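Side-chain contacts in lipase (Acinetobacter baumannii, PDB 4OPM), which probably hydrolyses the ester bonds of lipids, as a putative triacylglycerol lipase of the alpha/beta hydrolase fold: residues A[25-30]-A[106-111]; A[125-130]-A[143-148]; A[252-257]-A[264-269]. All blocks are in the same frame, centred on the assembly; numbering follows the deposited sequence. Where two conformers were deposited one is given.

Interaction 1: residues A[25-30]-A[106-111]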
loop_
_atom_site.group_PDB
_atom_site.type_symbol
_atom_site.label_atom_id
_atom_site.label_comp_id
_atom_site.label_asym_id
_atom_site.label_seq_id
_atom_site.Cartn_x
_atom_site.Cartn_y
_atom_site.Cartn_z
ATOM N N LYS A 25 -0.903 -11.353 -13.500
ATOM C CA LYS A 25 -1.861 -11.102 -14.566
ATOM C C LYS A 25 -1.663 -9.695 -15.106
ATOM O O LYS A 25 -0.977 -8.869 -14.485
ATOM C CB LYS A 25 -3.301 -11.322 -14.060
ATOM C CG LYS A 25 -3.605 -12.811 -13.816
ATOM C CD LYS A 25 -5.059 -13.149 -13.846
ATOM C CE LYS A 25 -5.268 -14.611 -13.524
ATOM N NZ LYS A 25 -6.708 -14.934 -13.351
ATOM N N SER A 26 -2.241 -9.444 -16.285
ATOM C CA SER A 26 -2.154 -8.160 -16.964
ATOM C C SER A 26 -3.529 -7.767 -17.500
ATOM O O SER A 26 -4.270 -8.638 -17.969
ATOM C CB SER A 26 -1.133 -8.240 -18.097
ATOM O OG SER A 26 -1.033 -7.030 -18.826
ATOM N N LEU A 27 -3.866 -6.483 -17.449
ATOM C CA LEU A 27 -5.149 -6.028 -17.971
ATOM C C LEU A 27 -5.025 -4.613 -18.533
ATOM O O LEU A 27 -4.592 -3.703 -17.820
ATOM C CB LEU A 27 -6.223 -6.091 -16.858
ATOM C CG LEU A 27 -7.670 -5.720 -17.250
ATOM C CD1 LEU A 27 -8.264 -6.735 -18.240
ATOM C CD2 LEU A 27 -8.543 -5.630 -16.020
ATOM N N LYS A 28 -5.385 -4.435 -19.813
ATOM C CA LYS A 28 -5.341 -3.103 -20.411
ATOM C C LYS A 28 -6.680 -2.426 -20.148
ATOM O O LYS A 28 -7.742 -2.986 -20.443
ATOM C CB LYS A 28 -4.982 -3.147 -21.904
ATOM C CG LYS A 28 -4.763 -1.746 -22.504
ATOM C CD LYS A 28 -4.430 -1.801 -23.982
ATOM C CE LYS A 28 -4.454 -0.435 -24.635
ATOM N NZ LYS A 28 -3.248 0.373 -24.305
ATOM N N VAL A 29 -6.618 -1.260 -19.497
ATOM C CA VAL A 29 -7.776 -0.435 -19.140
ATOM C C VAL A 29 -7.476 0.983 -19.643
ATOM O O VAL A 29 -6.612 1.664 -19.084
ATOM C CB VAL A 29 -8.079 -0.469 -17.612
ATOM C CG1 VAL A 29 -9.390 0.251 -17.287
ATOM C CG2 VAL A 29 -8.089 -1.897 -17.066
ATOM N N GLY A 30 -8.151 1.392 -20.715
ATOM C CA GLY A 30 -7.904 2.687 -21.336
ATOM C C GLY A 30 -6.461 2.768 -21.797
ATOM O O GLY A 30 -5.983 1.860 -22.483
ATOM N N GLU A 106 -13.497 -2.039 -12.037
ATOM C CA GLU A 106 -14.620 -2.247 -12.957
ATOM C C GLU A 106 -14.221 -3.182 -14.115
ATOM O O GLU A 106 -14.952 -4.130 -14.418
ATOM C CB GLU A 106 -15.108 -0.900 -13.498
ATOM C CG GLU A 106 -15.843 -0.066 -12.459
ATOM C CD GLU A 106 -16.352 1.285 -12.928
ATOM O OE1 GLU A 106 -15.856 1.792 -13.960
ATOM O OE2 GLU A 106 -17.228 1.853 -12.237
ATOM N N ALA A 107 -13.059 -2.931 -14.744
ATOM C CA ALA A 107 -12.576 -3.745 -15.870
ATOM C C ALA A 107 -12.192 -5.170 -15.434
ATOM O O ALA A 107 -12.343 -6.110 -16.216
ATOM C CB ALA A 107 -11.393 -3.069 -16.532
ATOM N N ALA A 108 -11.759 -5.339 -14.172
ATOM C CA ALA A 108 -11.387 -6.655 -13.620
ATOM C C ALA A 108 -12.647 -7.452 -13.219
ATOM O O ALA A 108 -12.540 -8.598 -12.795
ATOM C CB ALA A 108 -10.455 -6.495 -12.420
ATOM N N ASN A 109 -13.831 -6.804 -13.361
ATOM C CA ASN A 109 -15.163 -7.325 -13.059
ATOM C C ASN A 109 -15.277 -7.819 -11.606
ATOM O O ASN A 109 -15.842 -8.883 -11.324
ATOM C CB ASN A 109 -15.579 -8.392 -14.074
ATOM C CG ASN A 109 -16.057 -7.741 -15.343
ATOM O OD1 ASN A 109 -15.299 -7.548 -16.299
ATOM N ND2 ASN A 109 -17.296 -7.276 -15.326
ATOM N N LEU A 110 -14.761 -6.996 -10.675
ATOM C CA LEU A 110 -14.831 -7.227 -9.229
ATOM C C LEU A 110 -16.048 -6.428 -8.742
ATOM O O LEU A 110 -15.954 -5.219 -8.496
ATOM C CB LEU A 110 -13.523 -6.803 -8.522
ATOM C CG LEU A 110 -12.214 -7.387 -9.059
ATOM C CD1 LEU A 110 -11.038 -6.597 -8.531
ATOM C CD2 LEU A 110 -12.081 -8.886 -8.731
ATOM N N LYS A 111 -17.217 -7.089 -8.724
ATOM C CA LYS A 111 -18.511 -6.463 -8.410
ATOM C C LYS A 111 -18.824 -6.443 -6.903
ATOM O O LYS A 111 -18.168 -7.128 -6.108
ATOM C CB LYS A 111 -19.649 -7.164 -9.179
ATOM C CG LYS A 111 -19.567 -6.979 -10.693
ATOM C CD LYS A 111 -20.812 -7.501 -11.391
ATOM C CE LYS A 111 -20.689 -7.491 -12.896
ATOM N NZ LYS A 111 -20.670 -6.114 -13.458
#

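Interaction 2: residues A[125-130]-A[143-148]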
loop_
_atom_site.group_PDB
_atom_site.type_symbol
_atom_site.label_atom_id
_atom_site.label_comp_id
_atom_site.label_asym_id
_atom_site.label_seq_id
_atom_site.Cartn_x
_atom_site.Cartn_y
_atom_site.Cartn_z
ATOM N N ILE A 125 -4.948 6.489 -0.885
ATOM C CA ILE A 125 -5.737 6.101 -2.056
ATOM C C ILE A 125 -6.987 5.334 -1.591
ATOM O O ILE A 125 -8.086 5.630 -2.069
ATOM C CB ILE A 125 -4.867 5.279 -3.061
ATOM C CG1 ILE A 125 -3.731 6.172 -3.664
ATOM C CG2 ILE A 125 -5.742 4.671 -4.172
ATOM C CD1 ILE A 125 -2.564 5.401 -4.380
ATOM N N ALA A 126 -6.820 4.387 -0.626
ATOM C CA ALA A 126 -7.942 3.608 -0.090
ATOM C C ALA A 126 -9.008 4.536 0.534
ATOM O O ALA A 126 -10.198 4.337 0.288
ATOM C CB ALA A 126 -7.447 2.582 0.927
ATOM N N LEU A 127 -8.570 5.578 1.272
ATOM C CA LEU A 127 -9.445 6.578 1.901
ATOM C C LEU A 127 -10.243 7.354 0.847
ATOM O O LEU A 127 -11.461 7.498 0.976
ATOM C CB LEU A 127 -8.625 7.549 2.778
ATOM C CG LEU A 127 -8.218 6.999 4.167
ATOM C CD1 LEU A 127 -7.048 7.786 4.760
ATOM C CD2 LEU A 127 -9.389 6.988 5.131
ATOM N N LEU A 128 -9.568 7.814 -0.218
ATOM C CA LEU A 128 -10.239 8.551 -1.292
ATOM C C LEU A 128 -11.250 7.644 -2.008
ATOM O O LEU A 128 -12.373 8.066 -2.279
ATOM C CB LEU A 128 -9.208 9.126 -2.271
ATOM C CG LEU A 128 -9.646 10.311 -3.130
ATOM C CD1 LEU A 128 -10.247 11.451 -2.268
ATOM C CD2 LEU A 128 -8.480 10.831 -3.947
ATOM N N TYR A 129 -10.868 6.386 -2.252
ATOM C CA TYR A 129 -11.728 5.391 -2.875
ATOM C C TYR A 129 -12.988 5.148 -2.020
ATOM O O TYR A 129 -14.096 5.195 -2.557
ATOM C CB TYR A 129 -10.951 4.071 -3.076
ATOM C CG TYR A 129 -11.674 3.071 -3.948
ATOM C CD1 TYR A 129 -12.717 2.297 -3.441
ATOM C CD2 TYR A 129 -11.277 2.851 -5.264
ATOM C CE1 TYR A 129 -13.366 1.349 -4.232
ATOM C CE2 TYR A 129 -11.913 1.902 -6.062
ATOM C CZ TYR A 129 -12.954 1.147 -5.539
ATOM O OH TYR A 129 -13.600 0.223 -6.323
ATOM N N ALA A 130 -12.812 4.946 -0.690
ATOM C CA ALA A 130 -13.904 4.689 0.255
ATOM C C ALA A 130 -14.884 5.859 0.334
ATOM O O ALA A 130 -16.090 5.636 0.493
ATOM C CB ALA A 130 -13.351 4.403 1.630
ATOM N N VAL A 143 -2.914 0.697 7.098
ATOM C CA VAL A 143 -1.630 0.332 7.688
ATOM C C VAL A 143 -0.679 1.520 7.528
ATOM O O VAL A 143 -0.206 1.763 6.419
ATOM C CB VAL A 143 -1.037 -0.971 7.071
ATOM C CG1 VAL A 143 0.241 -1.385 7.813
ATOM C CG2 VAL A 143 -2.063 -2.117 7.061
ATOM N N ASP A 144 -0.398 2.254 8.626
ATOM C CA ASP A 144 0.486 3.446 8.620
ATOM C C ASP A 144 0.120 4.355 7.423
ATOM O O ASP A 144 0.975 4.712 6.606
ATOM C CB ASP A 144 1.963 3.021 8.581
ATOM C CG ASP A 144 2.338 2.163 9.782
ATOM O OD1 ASP A 144 1.877 1.006 9.848
ATOM O OD2 ASP A 144 3.026 2.683 10.697
ATOM N N SER A 145 -1.181 4.626 7.281
ATOM C CA SER A 145 -1.749 5.357 6.163
ATOM C C SER A 145 -1.352 6.823 6.134
ATOM O O SER A 145 -1.258 7.478 7.178
ATOM C CB SER A 145 -3.275 5.282 6.223
ATOM O OG SER A 145 -3.875 5.979 5.142
ATOM N N GLY A 146 -1.256 7.350 4.922
ATOM C CA GLY A 146 -1.059 8.778 4.719
ATOM C C GLY A 146 -2.380 9.500 4.928
ATOM O O GLY A 146 -3.433 8.880 5.147
ATOM N N GLY A 147 -2.319 10.815 4.831
ATOM C CA GLY A 147 -3.453 11.704 5.005
ATOM C C GLY A 147 -2.939 13.069 5.396
ATOM O O GLY A 147 -1.732 13.314 5.338
ATOM N N ILE A 148 -3.834 13.957 5.806
ATOM C CA ILE A 148 -3.432 15.316 6.207
ATOM C C ILE A 148 -3.932 15.489 7.631
ATOM O O ILE A 148 -5.139 15.594 7.862
ATOM C CB ILE A 148 -3.905 16.425 5.217
ATOM C CG1 ILE A 148 -3.651 15.997 3.744
ATOM C CG2 ILE A 148 -3.177 17.716 5.548
ATOM C CD1 ILE A 148 -4.162 16.982 2.626
#

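Interaction 3: residues A[252-257]-A[264-269]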
loop_
_atom_site.group_PDB
_atom_site.type_symbol
_atom_site.label_atom_id
_atom_site.label_comp_id
_atom_site.label_asym_id
_atom_site.label_seq_id
_atom_site.Cartn_x
_atom_site.Cartn_y
_atom_site.Cartn_z
ATOM N N VAL A 252 -1.003 9.871 14.886
ATOM C CA VAL A 252 -1.895 9.974 13.739
ATOM C C VAL A 252 -2.923 8.805 13.750
ATOM O O VAL A 252 -4.054 9.020 13.325
ATOM C CB VAL A 252 -1.006 10.013 12.472
ATOM C CG1 VAL A 252 -1.706 9.468 11.247
ATOM C CG2 VAL A 252 -0.442 11.416 12.249
ATOM N N ALA A 253 -2.543 7.601 14.254
ATOM C CA ALA A 253 -3.468 6.445 14.355
ATOM C C ALA A 253 -4.730 6.821 15.176
ATOM O O ALA A 253 -5.853 6.473 14.786
ATOM C CB ALA A 253 -2.766 5.246 14.986
ATOM N N ASN A 254 -4.541 7.559 16.286
ATOM C CA ASN A 254 -5.660 7.999 17.133
ATOM C C ASN A 254 -6.476 9.072 16.431
ATOM O O ASN A 254 -7.689 9.094 16.581
ATOM C CB ASN A 254 -5.193 8.490 18.506
ATOM C CG ASN A 254 -4.810 7.370 19.440
ATOM O OD1 ASN A 254 -3.876 7.498 20.239
ATOM N ND2 ASN A 254 -5.495 6.229 19.344
ATOM N N GLU A 255 -5.826 9.937 15.640
ATOM C CA GLU A 255 -6.548 10.952 14.884
ATOM C C GLU A 255 -7.466 10.270 13.832
ATOM O O GLU A 255 -8.652 10.610 13.748
ATOM C CB GLU A 255 -5.575 11.927 14.228
ATOM C CG GLU A 255 -6.285 13.122 13.621
ATOM C CD GLU A 255 -5.394 14.199 13.046
ATOM O OE1 GLU A 255 -4.183 14.217 13.358
ATOM O OE2 GLU A 255 -5.922 15.059 12.309
ATOM N N LEU A 256 -6.947 9.254 13.096
ATOM C CA LEU A 256 -7.753 8.505 12.123
ATOM C C LEU A 256 -8.951 7.845 12.808
ATOM O O LEU A 256 -10.061 7.917 12.277
ATOM C CB LEU A 256 -6.920 7.441 11.379
ATOM C CG LEU A 256 -6.037 7.931 10.246
ATOM C CD1 LEU A 256 -5.034 6.844 9.837
ATOM C CD2 LEU A 256 -6.875 8.388 9.023
ATOM N N LYS A 257 -8.736 7.276 14.015
ATOM C CA LYS A 257 -9.785 6.662 14.821
ATOM C C LYS A 257 -10.878 7.704 15.140
ATOM O O LYS A 257 -12.055 7.405 14.972
ATOM C CB LYS A 257 -9.196 6.053 16.118
ATOM C CG LYS A 257 -10.230 5.663 17.204
ATOM C CD LYS A 257 -11.078 4.481 16.778
ATOM C CE LYS A 257 -11.955 3.954 17.882
ATOM N NZ LYS A 257 -13.172 4.783 18.054
ATOM N N GLN A 264 -12.315 0.881 14.445
ATOM C CA GLN A 264 -12.040 0.137 15.677
ATOM C C GLN A 264 -10.860 0.777 16.405
ATOM O O GLN A 264 -10.114 1.512 15.753
ATOM C CB GLN A 264 -11.681 -1.327 15.319
ATOM C CG GLN A 264 -12.907 -2.142 14.964
ATOM C CD GLN A 264 -12.615 -3.586 14.685
ATOM O OE1 GLN A 264 -13.427 -4.259 14.057
ATOM N NE2 GLN A 264 -11.484 -4.119 15.174
ATOM N N PRO A 265 -10.608 0.475 17.714
ATOM C CA PRO A 265 -9.390 0.997 18.364
ATOM C C PRO A 265 -8.130 0.574 17.593
ATOM O O PRO A 265 -8.041 -0.588 17.178
ATOM C CB PRO A 265 -9.429 0.352 19.757
ATOM C CG PRO A 265 -10.891 0.076 19.999
ATOM C CD PRO A 265 -11.384 -0.372 18.650
ATOM N N PRO A 266 -7.185 1.503 17.316
ATOM C CA PRO A 266 -5.998 1.126 16.526
ATOM C C PRO A 266 -5.131 0.068 17.196
ATOM O O PRO A 266 -5.083 -0.020 18.424
ATOM C CB PRO A 266 -5.216 2.441 16.399
ATOM C CG PRO A 266 -6.230 3.515 16.666
ATOM C CD PRO A 266 -7.139 2.927 17.699
ATOM N N VAL A 267 -4.475 -0.746 16.372
ATOM C CA VAL A 267 -3.520 -1.752 16.847
ATOM C C VAL A 267 -2.133 -1.141 16.687
ATOM O O VAL A 267 -1.746 -0.774 15.565
ATOM C CB VAL A 267 -3.651 -3.093 16.081
ATOM C CG1 VAL A 267 -2.538 -4.066 16.479
ATOM C CG2 VAL A 267 -5.023 -3.718 16.289
ATOM N N ILE A 268 -1.393 -1.022 17.795
ATOM C CA ILE A 268 -0.057 -0.425 17.767
ATOM C C ILE A 268 0.974 -1.500 18.028
ATOM O O ILE A 268 1.017 -2.071 19.125
ATOM C CB ILE A 268 0.072 0.764 18.757
ATOM C CG1 ILE A 268 -1.083 1.808 18.593
ATOM C CG2 ILE A 268 1.476 1.401 18.686
ATOM C CD1 ILE A 268 -1.288 2.411 17.208
ATOM N N LEU A 269 1.784 -1.799 17.005
ATOM C CA LEU A 269 2.799 -2.844 17.114
ATOM C C LEU A 269 4.097 -2.276 17.668
ATOM O O LEU A 269 4.708 -1.403 17.049
ATOM C CB LEU A 269 3.046 -3.546 15.753
ATOM C CG LEU A 269 1.848 -4.275 15.099
ATOM C CD1 LEU A 269 2.295 -5.054 13.863
ATOM C CD2 LEU A 269 1.140 -5.230 16.084
#

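Interaction 1: residues A[25-30]-A[106-111]
Leu-27 and Val-29, two residues apart on the edge strand 22-29, reach from one face of that strand to Ala-107 and Ala-108 at the end of helix 94-107. The whole contact is apolar. Val-29 makes the tightest touch, its CG2 lying 3.5 Å from Ala-107 CB, with its other methyl, CG1, a little farther from the same carbon at 4.0 Å. The alanine methyl thus meets both branches of the valine.

Leu-27 works through a single branch. With CG anti to the backbone N (chi1 -177°), the side chain extends from the strand and brings CD2 against the helix end. There CD2 lies 3.7 Å from Ala-108 N and also touches the carbonyl carbon of Ala-107, so it rests on the peptide linking the two alanines. Both alanine methyls are also within touch of CD2: Ala-107 CB is 3.9 Å from Leu-27 CD2, and Ala-108 CB somewhat farther.

Among backbone interactions, Asn-109 N bonds to Glu-106 O, and Asn-109 takes positive phi where the chain leaves helical geometry, closing the helix with a Schellman motif. On the strand side, Leu-27 pairs with Trp-34 of strand 32-39, and Val-29 also touches Arg-103 one helical turn earlier. Here a Schellman-capped helix packs its alanine end on one of the two outermost strands of the sheet, the helix-on-sheet layering of an alpha/beta hydrolase.

Interaction 2: residues A[125-130]-A[143-148]
The helix that follows the probable nucleophile elbow, 121-132, packs here against the loop that leaves strand 137-143, close to the presumed catalytic centre. Leu-127 is the helix residue that makes the contact, and it does so with one methyl. CD1 lies 3.7 Å from Ser-145 OG and 3.8 Å from Gly-146 O, so a single carbon sits against two oxygens of the loop. These are van der Waals touches. The leucine's CG lies anti to its carbonyl carbon (chi1 -79°), which carries the branch across from the helix to the loop.

The two oxygens are themselves joined. Ser-145 OG donates to Gly-146 O over 2.9 Å, approaching in the carbonyl plane on a lone pair at a C=O...donor angle of 128°. The serine is turned for this by its first torsion of -180°, which places OG opposite its own backbone N and beside its carbonyl carbon. This bond satisfies the hydroxyl within a buried contact and holds it next to the carbonyl, so that both oxygens face the same methyl of Leu-127.

Around the pair, Leu-127 also packs on Leu-140 and Leu-142 of strand 137-143 and on Phe-226 of helix 223-231, so the leucine also has apolar neighbours in the sheet and in that helix. The backbone of Gly-146 bonds to that of Ser-120, the probable nucleophile, tying the loop to the elbow. One residue before the serine, Asp-144 OD2 accepts from Gly-242 N. Together these features are those of the nucleophile-elbow region of an alpha/beta hydrolase, where the helix after the elbow and the loop after the next strand meet beside the probable nucleophile.

Interaction 3: residues A[252-257]-A[264-269]
The ring of Pro-266 fits against helix 251-259 among Ala-253, Asn-254 and Lys-257. Its CG lies 3.5 Å from Ala-253 O, the carbonyl that also receives Lys-257 N within the helix, while Pro-266 CB meets Ala-253 CB at 4.0 Å. From the next position, Asn-254 crosses the proline at about a right angle and brings ND2 to 3.9 Å from Pro-266 CG. Lys-257 crosses it similarly, with its CB 3.9 Å from that same CG.

Beyond the ring, Lys-257 runs on along the backbone before Pro-266. Its CD lies 3.3 Å from Gln-264 O and its CE 3.7 Å from Pro-265 N, so the aliphatic part of the chain makes these touches. A bend at chi2 (69°) turns CD toward the Gln-264 carbonyl oxygen. At the other end, Ile-268 CD1 reaches Ala-253 CB at 3.9 Å, making the small alanine side chain a meeting point for proline and isoleucine.

Farther out, the backbone of Gln-264 bonds to Thr-237, and Val-267 pairs with Ile-239 and Trp-241, which places Pro-266 between two stretches attached to strand 237-242. The Trp-241 side chain touches both Ala-253 and Ile-268. The contact therefore joins the helix and second strand of the beta-alpha-beta unit 237-242, 251-259 and 267-269, with helix 281-298 touching Gln-264, Val-267 and Leu-269.

Overall arrangement
The three contacts follow one another along the chain and spread across one alpha/beta fold. Interactions 1 and 3 belong to the two outermost strands of the same sheet, 22-29 and 267-269, on opposite sides of the chain's centre, their own centres 33 Å apart. Interaction 2 is the innermost, about 9 Å from the chain's centre. Its 143-148 loop adjoins the probable Ser-120, His-274 and Asp-245 triad, Gly-146 bonding to the Ser-120 backbone and Asp-144 touching His-274. A polyethylene glycol about 5 Å from Gly-146 probably comes from the crystallisation liquor, though such molecules often mark pockets. Interactions 2 and 3 are neighbours, centres 13 Å apart; those of interactions 1 and 2 are 22 Å apart.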